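Local coordinates for nisin biosynthesis protein NisC (PDB 2G0D), which catalyses the zinc-dependent cyclisation of the dehydrated nisin precursor, adding cysteine thiols to dehydroamino acids to form its thioether rings, at residues L33-M43 against T370-L381; C213-K221 against Q397-G408. All blocks are in the same frame, centred on the assembly; numbering follows the deposited sequence.

Overall arrangement
From the N terminus, the chain first supplies L33-M43, a turn leading into helix 37-45, and later C213-K221, toward the end of helix 208-221. Near its C terminus T370-L381 returns to the first of these and closes a loop of 326 residues as contact 1; Q397-G408, the tail beyond helix 376-387, then returns to the second as contact 2. The two closures cross rather than nest. Contact 1 sets helix 37-45, near the start of the chain, beside helix 376-387, the last helix, and contact 2 ties the tail to a helix from the middle of the chain. Their centres lie about 22 Å apart, yet they touch where L33 packs on A398 and F372 on L399.

Contact 1 (L33-M43 against T370-L381); sequences LSTGLPGIILM and TGFLEGISGCIL
The carbonyl oxygen of S34 is gripped by two donors from the facing turn. L373 N reaches S34 O directly at 3.1 Å with a nearly straight N-H (167°), and water 2 donates to S34 O at 2.7 Å while accepting from E374 N. A second water bridge joins the turns: water 1 takes the hydrogen of F372 N at 2.9 Å and donates to both L33 O and G36 O, so three backbone groups of the two turns share one water. Within T370-L381, S377 OG donates to T370 O at 2.7 Å, in the carbonyl plane on a lone pair, and S377 N bonds to the same oxygen. Both segments carry the GxxG signature of LanC proteins, G36-G39 and G375-G378, at the start of an inner helix of the alpha toroid. The two helices run side by side with their axes 26° apart. G39 lets the CB of F372 come close against the helix backbone, and G371 lies just as closely against T35. Beside them the CD1 branch of L33 meets F372 CD2 obliquely at 3.9 Å. One turn further on, M43 has CG anti to its backbone N (chi1 168°) and bends at its last torsion, which brings SD to 3.6 Å from S377 CB and also near CG2 and CD1 of I380. L381 comes in along the backbone of the same residue, its CG 3.8 Å from M43 CA. Outside the pair, L373 bonds through its backbone to the zinc ligand C324, and the side chain of E374 lies about 5 Å from the zinc. Direct and water-mediated bonds to backbone groups thus probably hold the 371-374 turn in a fixed position next to the metal.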
loop_
_atom_site.group_PDB
_atom_site.type_symbol
_atom_site.label_atom_id
_atom_site.label_comp_id
_atom_site.label_asym_id
_atom_site.label_seq_id
_atom_site.Cartn_x
_atom_site.Cartn_y
_atom_site.Cartn_z
ATOM N N LEU A 33 8.254 6.847 -4.654
ATOM C CA LEU A 33 6.804 7.043 -4.535
ATOM C C LEU A 33 6.452 7.722 -3.199
ATOM O O LEU A 33 5.590 8.614 -3.157
ATOM C CB LEU A 33 6.056 5.713 -4.692
ATOM C CG LEU A 33 4.528 5.698 -4.450
ATOM C CD1 LEU A 33 3.762 6.766 -5.294
ATOM C CD2 LEU A 33 3.966 4.287 -4.705
ATOM N N SER A 34 7.144 7.333 -2.126
ATOM C CA SER A 34 6.821 7.808 -0.775
ATOM C C SER A 34 6.767 9.297 -0.658
ATOM O O SER A 34 5.804 9.822 -0.077
ATOM C CB SER A 34 7.854 7.329 0.251
ATOM O OG SER A 34 7.683 5.962 0.460
ATOM N N THR A 35 7.819 9.963 -1.156
ATOM C CA THR A 35 8.025 11.401 -0.923
ATOM C C THR A 35 8.391 12.200 -2.177
ATOM O O THR A 35 8.459 13.422 -2.128
ATOM C CB THR A 35 9.165 11.667 0.111
ATOM O OG1 THR A 35 10.364 11.046 -0.360
ATOM C CG2 THR A 35 8.821 11.102 1.507
ATOM N N GLY A 36 8.643 11.525 -3.289
ATOM C CA GLY A 36 9.241 12.193 -4.441
ATOM C C GLY A 36 8.355 12.247 -5.672
ATOM O O GLY A 36 7.114 12.162 -5.577
ATOM N N LEU A 37 9.002 12.365 -6.827
ATOM C CA LEU A 37 8.327 12.686 -8.095
ATOM C C LEU A 37 7.255 11.716 -8.607
ATOM O O LEU A 37 6.276 12.147 -9.176
ATOM C CB LEU A 37 9.354 12.956 -9.192
ATOM C CG LEU A 37 10.018 14.328 -9.043
ATOM C CD1 LEU A 37 11.288 14.406 -9.935
ATOM C CD2 LEU A 37 9.027 15.464 -9.390
ATOM N N PRO A 38 7.463 10.407 -8.446
ATOM C CA PRO A 38 6.407 9.465 -8.797
ATOM C C PRO A 38 5.028 9.784 -8.170
ATOM O O PRO A 38 4.008 9.690 -8.868
ATOM C CB PRO A 38 6.974 8.128 -8.291
ATOM C CG PRO A 38 8.482 8.307 -8.476
ATOM C CD PRO A 38 8.691 9.712 -7.981
ATOM N N GLY A 39 4.987 10.155 -6.887
ATOM C CA GLY A 39 3.716 10.587 -6.232
ATOM C C GLY A 39 3.144 11.858 -6.849
ATOM O O GLY A 39 1.931 11.987 -7.056
ATOM N N ILE A 40 4.035 12.781 -7.212
ATOM C CA ILE A 40 3.634 14.016 -7.861
ATOM C C ILE A 40 3.062 13.785 -9.267
ATOM O O ILE A 40 2.027 14.367 -9.617
ATOM C CB ILE A 40 4.817 15.014 -7.940
ATOM C CG1 ILE A 40 5.431 15.225 -6.549
ATOM C CG2 ILE A 40 4.363 16.341 -8.508
ATOM C CD1 ILE A 40 4.438 15.583 -5.424
ATOM N N ILE A 41 3.748 12.950 -10.059
ATOM C CA ILE A 41 3.291 12.529 -11.375
ATOM C C ILE A 41 1.889 11.916 -11.270
ATOM O O ILE A 41 1.032 12.245 -12.077
ATOM C CB ILE A 41 4.288 11.502 -12.011
ATOM C CG1 ILE A 41 5.603 12.208 -12.418
ATOM C CG2 ILE A 41 3.672 10.791 -13.200
ATOM C CD1 ILE A 41 6.812 11.240 -12.639
ATOM N N LEU A 42 1.649 11.058 -10.269
ATOM C CA LEU A 42 0.298 10.450 -10.084
ATOM C C LEU A 42 -0.795 11.462 -9.804
ATOM O O LEU A 42 -1.853 11.425 -10.434
ATOM C CB LEU A 42 0.282 9.335 -9.038
ATOM C CG LEU A 42 1.023 8.079 -9.519
ATOM C CD1 LEU A 42 1.309 7.119 -8.375
ATOM C CD2 LEU A 42 0.217 7.372 -10.636
ATOM N N MET A 43 -0.517 12.394 -8.901
ATOM C CA MET A 43 -1.485 13.425 -8.548
ATOM C C MET A 43 -1.862 14.282 -9.759
ATOM O O MET A 43 -3.027 14.556 -9.973
ATOM C CB MET A 43 -0.951 14.308 -7.428
ATOM C CG MET A 43 -1.806 15.581 -7.238
ATOM S SD MET A 43 -0.955 16.914 -6.406
ATOM C CE MET A 43 0.154 17.453 -7.685
ATOM N N THR A 370 5.206 17.349 0.464
ATOM C CA THR A 370 4.256 17.383 -0.632
ATOM C C THR A 370 3.940 16.012 -1.186
ATOM O O THR A 370 3.085 15.897 -2.040
ATOM C CB THR A 370 4.766 18.238 -1.815
ATOM O OG1 THR A 370 5.978 17.659 -2.338
ATOM C CG2 THR A 370 4.990 19.677 -1.379
ATOM N N GLY A 371 4.629 14.989 -0.682
ATOM C CA GLY A 371 4.613 13.657 -1.266
ATOM C C GLY A 371 3.372 12.816 -0.981
ATOM O O GLY A 371 2.467 13.206 -0.218
ATOM N N PHE A 372 3.362 11.633 -1.581
ATOM C CA PHE A 372 2.170 10.819 -1.647
ATOM C C PHE A 372 1.780 10.261 -0.301
ATOM O O PHE A 372 0.636 10.437 0.161
ATOM C CB PHE A 372 2.385 9.667 -2.625
ATOM C CG PHE A 372 1.299 8.637 -2.569
ATOM C CD1 PHE A 372 -0.003 8.962 -2.961
ATOM C CD2 PHE A 372 1.571 7.339 -2.103
ATOM C CE1 PHE A 372 -1.016 7.994 -2.892
ATOM C CE2 PHE A 372 0.577 6.402 -2.011
ATOM C CZ PHE A 372 -0.716 6.716 -2.420
ATOM N N LEU A 373 2.743 9.601 0.346
ATOM C CA LEU A 373 2.414 8.737 1.451
ATOM C C LEU A 373 1.986 9.538 2.686
ATOM O O LEU A 373 1.019 9.185 3.382
ATOM C CB LEU A 373 3.588 7.766 1.737
ATOM C CG LEU A 373 3.351 6.660 2.766
ATOM C CD1 LEU A 373 2.112 5.803 2.450
ATOM C CD2 LEU A 373 4.600 5.768 2.955
ATOM N N GLU A 374 2.711 10.614 2.957
ATOM C CA GLU A 374 2.424 11.428 4.136
ATOM C C GLU A 374 2.031 12.845 3.785
ATOM O O GLU A 374 1.493 13.569 4.630
ATOM C CB GLU A 374 3.635 11.441 5.082
ATOM C CG GLU A 374 3.958 10.037 5.586
ATOM C CD GLU A 374 4.723 10.025 6.891
ATOM O OE1 GLU A 374 5.192 11.086 7.315
ATOM O OE2 GLU A 374 4.846 8.947 7.502
ATOM N N GLY A 375 2.305 13.227 2.537
ATOM C CA GLY A 375 2.290 14.637 2.152
ATOM C C GLY A 375 0.951 15.052 1.585
ATOM O O GLY A 375 0.025 14.228 1.457
ATOM N N ILE A 376 0.842 16.331 1.261
ATOM C CA ILE A 376 -0.406 16.876 0.741
ATOM C C ILE A 376 -0.918 16.240 -0.571
ATOM O O ILE A 376 -2.123 16.110 -0.744
ATOM C CB ILE A 376 -0.355 18.405 0.618
ATOM C CG1 ILE A 376 -1.782 18.957 0.386
ATOM C CG2 ILE A 376 0.654 18.854 -0.462
ATOM C CD1 ILE A 376 -1.980 20.389 0.852
ATOM N N SER A 377 -0.024 15.847 -1.485
ATOM C CA SER A 377 -0.470 15.314 -2.782
ATOM C C SER A 377 -1.265 14.000 -2.663
ATOM O O SER A 377 -2.100 13.690 -3.498
ATOM C CB SER A 377 0.696 15.149 -3.756
ATOM O OG SER A 377 1.539 14.103 -3.314
ATOM N N GLY A 378 -1.022 13.232 -1.614
ATOM C CA GLY A 378 -1.835 12.044 -1.378
ATOM C C GLY A 378 -3.272 12.428 -1.076
ATOM O O GLY A 378 -4.219 11.819 -1.596
ATOM N N CYS A 379 -3.421 13.437 -0.216
ATOM C CA CYS A 379 -4.723 13.977 0.151
ATOM C C CYS A 379 -5.476 14.514 -1.086
ATOM O O CYS A 379 -6.664 14.255 -1.258
ATOM C CB CYS A 379 -4.532 15.079 1.198
ATOM S SG CYS A 379 -6.035 15.820 1.848
ATOM N N ILE A 380 -4.776 15.270 -1.923
ATOM C CA ILE A 380 -5.327 15.806 -3.170
ATOM C C ILE A 380 -5.794 14.666 -4.081
ATOM O O ILE A 380 -6.848 14.775 -4.692
ATOM C CB ILE A 380 -4.310 16.731 -3.905
ATOM C CG1 ILE A 380 -4.124 18.016 -3.099
ATOM C CG2 ILE A 380 -4.751 17.040 -5.335
ATOM C CD1 ILE A 380 -2.866 18.841 -3.445
ATOM N N LEU A 381 -5.013 13.588 -4.165
ATOM C CA LEU A 381 -5.431 12.429 -4.949
ATOM C C LEU A 381 -6.779 11.897 -4.486
ATOM O O LEU A 381 -7.662 11.659 -5.307
ATOM C CB LEU A 381 -4.393 11.297 -4.899
ATOM C CG LEU A 381 -3.362 11.325 -6.042
ATOM C CD1 LEU A 381 -2.066 10.627 -5.602
ATOM C CD2 LEU A 381 -3.927 10.669 -7.281
HETATM O O HOH W 1 5.422 11.187 -3.615
HETATM O O HOH W 2 5.184 11.516 1.870
#

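Contact 2 (C213-K221 against Q397-G408); sequences CILAYAHIK and QALLLFDDFLKG
K221 NZ and Y217 OH, from residues one helical turn apart near the end of helix 208-221, converge on D404 OD2. K221 NZ forms a salt bridge with D404 OD2 at 2.7 Å, meeting the oxygen nearly head-on, while Y217 OH donates to D404 OD2 at 2.8 Å on the syn lone pair. The two donors would be expected to stabilise the carboxylate as an anion. Water 4 accepts from K221 NZ at 2.9 Å and donates to G408 O, and water 3 also accepts from the ammonium group, carrying this polar cluster on to G408, near the C terminus. The carboxylate carbon sits at the edge of the Y217 ring, in its plane, with the two flat groups turned 58° against each other. The first torsion of Y217 (chi1 -176°) turns CG away from its own amide nitrogen, and the ring lies flat on F402: a face-to-face stack, centroids 3.6 Å apart and planes 1° from parallel. K221 CG covers the other face of the tyrosine, which is therefore sandwiched. Q397-G408 is the C-terminal tail of the alpha toroid. It leaves a 3-10 turn, where backbone oxygens of Q397, A398 and L399 bond to S145, Y82 and W277, and then makes a type I turn from F402 to F405 against the helix. That turn sets F405 beside Y217, its CE1 3.6 Å from Y217 CA. I220 lies over the face of the F405 ring in a CH-pi contact, CG1 3.9 Å from the centroid and almost on the ring normal, and its CG2 branch reaches toward CE2 and CZ. F405 also stacks with Y290 of helix 281-294. Toward the start of the helix segment, I214 CD1 meets F402 CZ at 3.9 Å, and C213 CB rests 3.8 Å from L400 CD1.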
loop_
_atom_site.group_PDB
_atom_site.type_symbol
_atom_site.label_atom_id
_atom_site.label_comp_id
_atom_site.label_asym_id
_atom_site.label_seq_id
_atom_site.Cartn_x
_atom_site.Cartn_y
_atom_site.Cartn_z
ATOM N N CYS A 213 -3.472 -9.963 1.745
ATOM C CA CYS A 213 -4.129 -9.210 0.672
ATOM C C CYS A 213 -3.522 -9.533 -0.674
ATOM O O CYS A 213 -4.255 -9.757 -1.644
ATOM C CB CYS A 213 -4.052 -7.694 0.903
ATOM S SG CYS A 213 -5.096 -7.103 2.286
ATOM N N ILE A 214 -2.187 -9.564 -0.744
ATOM C CA ILE A 214 -1.534 -9.755 -2.044
ATOM C C ILE A 214 -1.766 -11.172 -2.565
ATOM O O ILE A 214 -1.962 -11.376 -3.769
ATOM C CB ILE A 214 -0.028 -9.288 -2.084
ATOM C CG1 ILE A 214 0.361 -8.846 -3.502
ATOM C CG2 ILE A 214 0.939 -10.378 -1.589
ATOM C CD1 ILE A 214 -0.475 -7.642 -4.046
ATOM N N LEU A 215 -1.790 -12.148 -1.659
ATOM C CA LEU A 215 -2.130 -13.527 -2.062
ATOM C C LEU A 215 -3.560 -13.725 -2.537
ATOM O O LEU A 215 -3.799 -14.529 -3.452
ATOM C CB LEU A 215 -1.834 -14.521 -0.945
ATOM C CG LEU A 215 -0.354 -14.620 -0.567
ATOM C CD1 LEU A 215 -0.221 -15.509 0.662
ATOM C CD2 LEU A 215 0.546 -15.131 -1.720
ATOM N N ALA A 216 -4.506 -13.030 -1.899
ATOM C CA ALA A 216 -5.892 -13.049 -2.331
ATOM C C ALA A 216 -6.009 -12.404 -3.717
ATOM O O ALA A 216 -6.653 -12.956 -4.616
ATOM C CB ALA A 216 -6.780 -12.308 -1.317
ATOM N N TYR A 217 -5.390 -11.227 -3.872
ATOM C CA TYR A 217 -5.397 -10.514 -5.161
ATOM C C TYR A 217 -4.755 -11.340 -6.264
ATOM O O TYR A 217 -5.330 -11.440 -7.321
ATOM C CB TYR A 217 -4.742 -9.133 -5.056
ATOM C CG TYR A 217 -4.784 -8.284 -6.326
ATOM C CD1 TYR A 217 -5.998 -7.961 -6.944
ATOM C CD2 TYR A 217 -3.606 -7.776 -6.891
ATOM C CE1 TYR A 217 -6.040 -7.168 -8.090
ATOM C CE2 TYR A 217 -3.651 -6.971 -8.031
ATOM C CZ TYR A 217 -4.856 -6.668 -8.608
ATOM O OH TYR A 217 -4.885 -5.889 -9.745
ATOM N N ALA A 218 -3.587 -11.938 -6.008
ATOM C CA ALA A 218 -2.956 -12.918 -6.925
ATOM C C ALA A 218 -3.903 -14.039 -7.353
ATOM O O ALA A 218 -4.016 -14.305 -8.537
ATOM C CB ALA A 218 -1.665 -13.512 -6.308
ATOM N N HIS A 219 -4.605 -14.673 -6.404
ATOM C CA HIS A 219 -5.624 -15.675 -6.749
ATOM C C HIS A 219 -6.696 -15.184 -7.737
ATOM O O HIS A 219 -6.947 -15.845 -8.735
ATOM C CB HIS A 219 -6.297 -16.277 -5.515
ATOM C CG HIS A 219 -7.367 -17.276 -5.852
ATOM N ND1 HIS A 219 -8.707 -17.045 -5.615
ATOM C CD2 HIS A 219 -7.296 -18.495 -6.441
ATOM C CE1 HIS A 219 -9.410 -18.093 -6.016
ATOM N NE2 HIS A 219 -8.576 -18.984 -6.521
ATOM N N ILE A 220 -7.321 -14.031 -7.476
ATOM C CA ILE A 220 -8.339 -13.529 -8.400
ATOM C C ILE A 220 -7.730 -13.159 -9.756
ATOM O O ILE A 220 -8.417 -13.208 -10.780
ATOM C CB ILE A 220 -9.215 -12.344 -7.829
ATOM C CG1 ILE A 220 -8.395 -11.067 -7.609
ATOM C CG2 ILE A 220 -10.038 -12.775 -6.612
ATOM C CD1 ILE A 220 -8.499 -10.110 -8.785
ATOM N N LYS A 221 -6.441 -12.815 -9.770
ATOM C CA LYS A 221 -5.761 -12.501 -11.028
ATOM C C LYS A 221 -5.435 -13.745 -11.876
ATOM O O LYS A 221 -5.125 -13.620 -13.064
ATOM C CB LYS A 221 -4.521 -11.646 -10.782
ATOM C CG LYS A 221 -4.825 -10.191 -10.338
ATOM C CD LYS A 221 -5.790 -9.499 -11.340
ATOM C CE LYS A 221 -5.187 -8.287 -11.912
ATOM N NZ LYS A 221 -5.990 -7.723 -13.026
ATOM N N GLN A 397 -3.247 1.080 -6.562
ATOM C CA GLN A 397 -2.473 -0.152 -6.455
ATOM C C GLN A 397 -1.466 -0.071 -5.328
ATOM O O GLN A 397 -1.194 -1.071 -4.665
ATOM C CB GLN A 397 -1.731 -0.439 -7.770
ATOM C CG GLN A 397 -1.400 -1.922 -8.019
ATOM C CD GLN A 397 -2.654 -2.776 -8.369
ATOM O OE1 GLN A 397 -2.584 -4.022 -8.502
ATOM N NE2 GLN A 397 -3.777 -2.116 -8.515
ATOM N N ALA A 398 -0.891 1.108 -5.130
ATOM C CA ALA A 398 0.146 1.313 -4.121
ATOM C C ALA A 398 -0.392 1.149 -2.688
ATOM O O ALA A 398 0.379 0.948 -1.748
ATOM C CB ALA A 398 0.756 2.693 -4.288
ATOM N N LEU A 399 -1.711 1.262 -2.542
ATOM C CA LEU A 399 -2.406 1.130 -1.254
ATOM C C LEU A 399 -3.126 -0.196 -1.124
ATOM O O LEU A 399 -3.853 -0.407 -0.160
ATOM C CB LEU A 399 -3.414 2.278 -1.087
ATOM C CG LEU A 399 -2.859 3.703 -0.942
ATOM C CD1 LEU A 399 -3.998 4.736 -0.782
ATOM C CD2 LEU A 399 -1.930 3.795 0.246
ATOM N N LEU A 400 -2.931 -1.081 -2.104
ATOM C CA LEU A 400 -3.657 -2.367 -2.205
ATOM C C LEU A 400 -5.153 -2.153 -2.240
ATOM O O LEU A 400 -5.936 -2.913 -1.633
ATOM C CB LEU A 400 -3.302 -3.356 -1.063
ATOM C CG LEU A 400 -1.834 -3.648 -0.710
ATOM C CD1 LEU A 400 -1.760 -4.747 0.379
ATOM C CD2 LEU A 400 -0.949 -3.999 -1.934
ATOM N N LEU A 401 -5.561 -1.135 -2.978
ATOM C CA LEU A 401 -6.978 -0.882 -3.215
ATOM C C LEU A 401 -7.201 -1.297 -4.644
ATOM O O LEU A 401 -6.743 -0.627 -5.573
ATOM C CB LEU A 401 -7.315 0.590 -2.983
ATOM C CG LEU A 401 -6.962 1.080 -1.583
ATOM C CD1 LEU A 401 -7.248 2.613 -1.400
ATOM C CD2 LEU A 401 -7.639 0.228 -0.454
ATOM N N PHE A 402 -7.865 -2.443 -4.806
ATOM C CA PHE A 402 -7.907 -3.154 -6.080
ATOM C C PHE A 402 -9.299 -3.005 -6.715
ATOM O O PHE A 402 -10.208 -3.805 -6.439
ATOM C CB PHE A 402 -7.589 -4.635 -5.819
ATOM C CG PHE A 402 -6.216 -4.886 -5.210
ATOM C CD1 PHE A 402 -5.053 -4.347 -5.799
ATOM C CD2 PHE A 402 -6.079 -5.728 -4.096
ATOM C CE1 PHE A 402 -3.769 -4.593 -5.260
ATOM C CE2 PHE A 402 -4.814 -5.984 -3.536
ATOM C CZ PHE A 402 -3.640 -5.443 -4.148
ATOM N N ASP A 403 -9.445 -1.963 -7.553
ATOM C CA ASP A 403 -10.691 -1.616 -8.232
ATOM C C ASP A 403 -11.127 -2.703 -9.186
ATOM O O ASP A 403 -12.323 -2.808 -9.484
ATOM C CB ASP A 403 -10.573 -0.314 -9.041
ATOM C CG ASP A 403 -10.529 0.940 -8.168
ATOM O OD1 ASP A 403 -10.592 0.840 -6.903
ATOM O OD2 ASP A 403 -10.393 2.036 -8.767
ATOM N N ASP A 404 -10.168 -3.514 -9.637
ATOM C CA ASP A 404 -10.415 -4.636 -10.572
ATOM C C ASP A 404 -10.616 -5.992 -9.905
ATOM O O ASP A 404 -10.681 -7.018 -10.598
ATOM C CB ASP A 404 -9.252 -4.751 -11.569
ATOM C CG ASP A 404 -7.914 -5.096 -10.883
ATOM O OD1 ASP A 404 -7.722 -4.780 -9.678
ATOM O OD2 ASP A 404 -7.029 -5.667 -11.558
ATOM N N PHE A 405 -10.741 -5.998 -8.579
ATOM C CA PHE A 405 -10.783 -7.223 -7.815
ATOM C C PHE A 405 -11.888 -8.181 -8.306
ATOM O O PHE A 405 -11.759 -9.399 -8.174
ATOM C CB PHE A 405 -10.968 -6.940 -6.301
ATOM C CG PHE A 405 -10.476 -8.064 -5.419
ATOM C CD1 PHE A 405 -9.144 -8.105 -4.994
ATOM C CD2 PHE A 405 -11.330 -9.104 -5.037
ATOM C CE1 PHE A 405 -8.655 -9.180 -4.200
ATOM C CE2 PHE A 405 -10.855 -10.165 -4.249
ATOM C CZ PHE A 405 -9.503 -10.206 -3.848
ATOM N N LEU A 406 -12.972 -7.627 -8.840
ATOM C CA LEU A 406 -14.110 -8.442 -9.265
ATOM C C LEU A 406 -14.288 -8.391 -10.767
ATOM O O LEU A 406 -15.339 -8.751 -11.273
ATOM C CB LEU A 406 -15.404 -8.036 -8.539
ATOM C CG LEU A 406 -15.391 -8.229 -7.016
ATOM C CD1 LEU A 406 -16.484 -7.355 -6.330
ATOM C CD2 LEU A 406 -15.519 -9.712 -6.631
ATOM N N LYS A 407 -13.259 -7.927 -11.476
ATOM C CA LYS A 407 -13.294 -7.926 -12.941
ATOM C C LYS A 407 -12.783 -9.242 -13.507
ATOM O O LYS A 407 -12.942 -9.519 -14.702
ATOM C CB LYS A 407 -12.488 -6.754 -13.509
ATOM C CG LYS A 407 -13.022 -5.370 -13.137
ATOM C CD LYS A 407 -14.496 -5.232 -13.417
ATOM C CE LYS A 407 -14.983 -3.874 -12.950
ATOM N NZ LYS A 407 -16.396 -3.679 -13.315
ATOM N N GLY A 408 -12.171 -10.057 -12.650
ATOM C CA GLY A 408 -11.778 -11.415 -13.040
ATOM C C GLY A 408 -10.320 -11.540 -13.447
ATOM O O GLY A 408 -9.407 -11.013 -12.747
HETATM O O HOH W 3 -9.123 -8.319 -12.322
HETATM O O HOH W 4 -7.237 -9.678 -14.764
#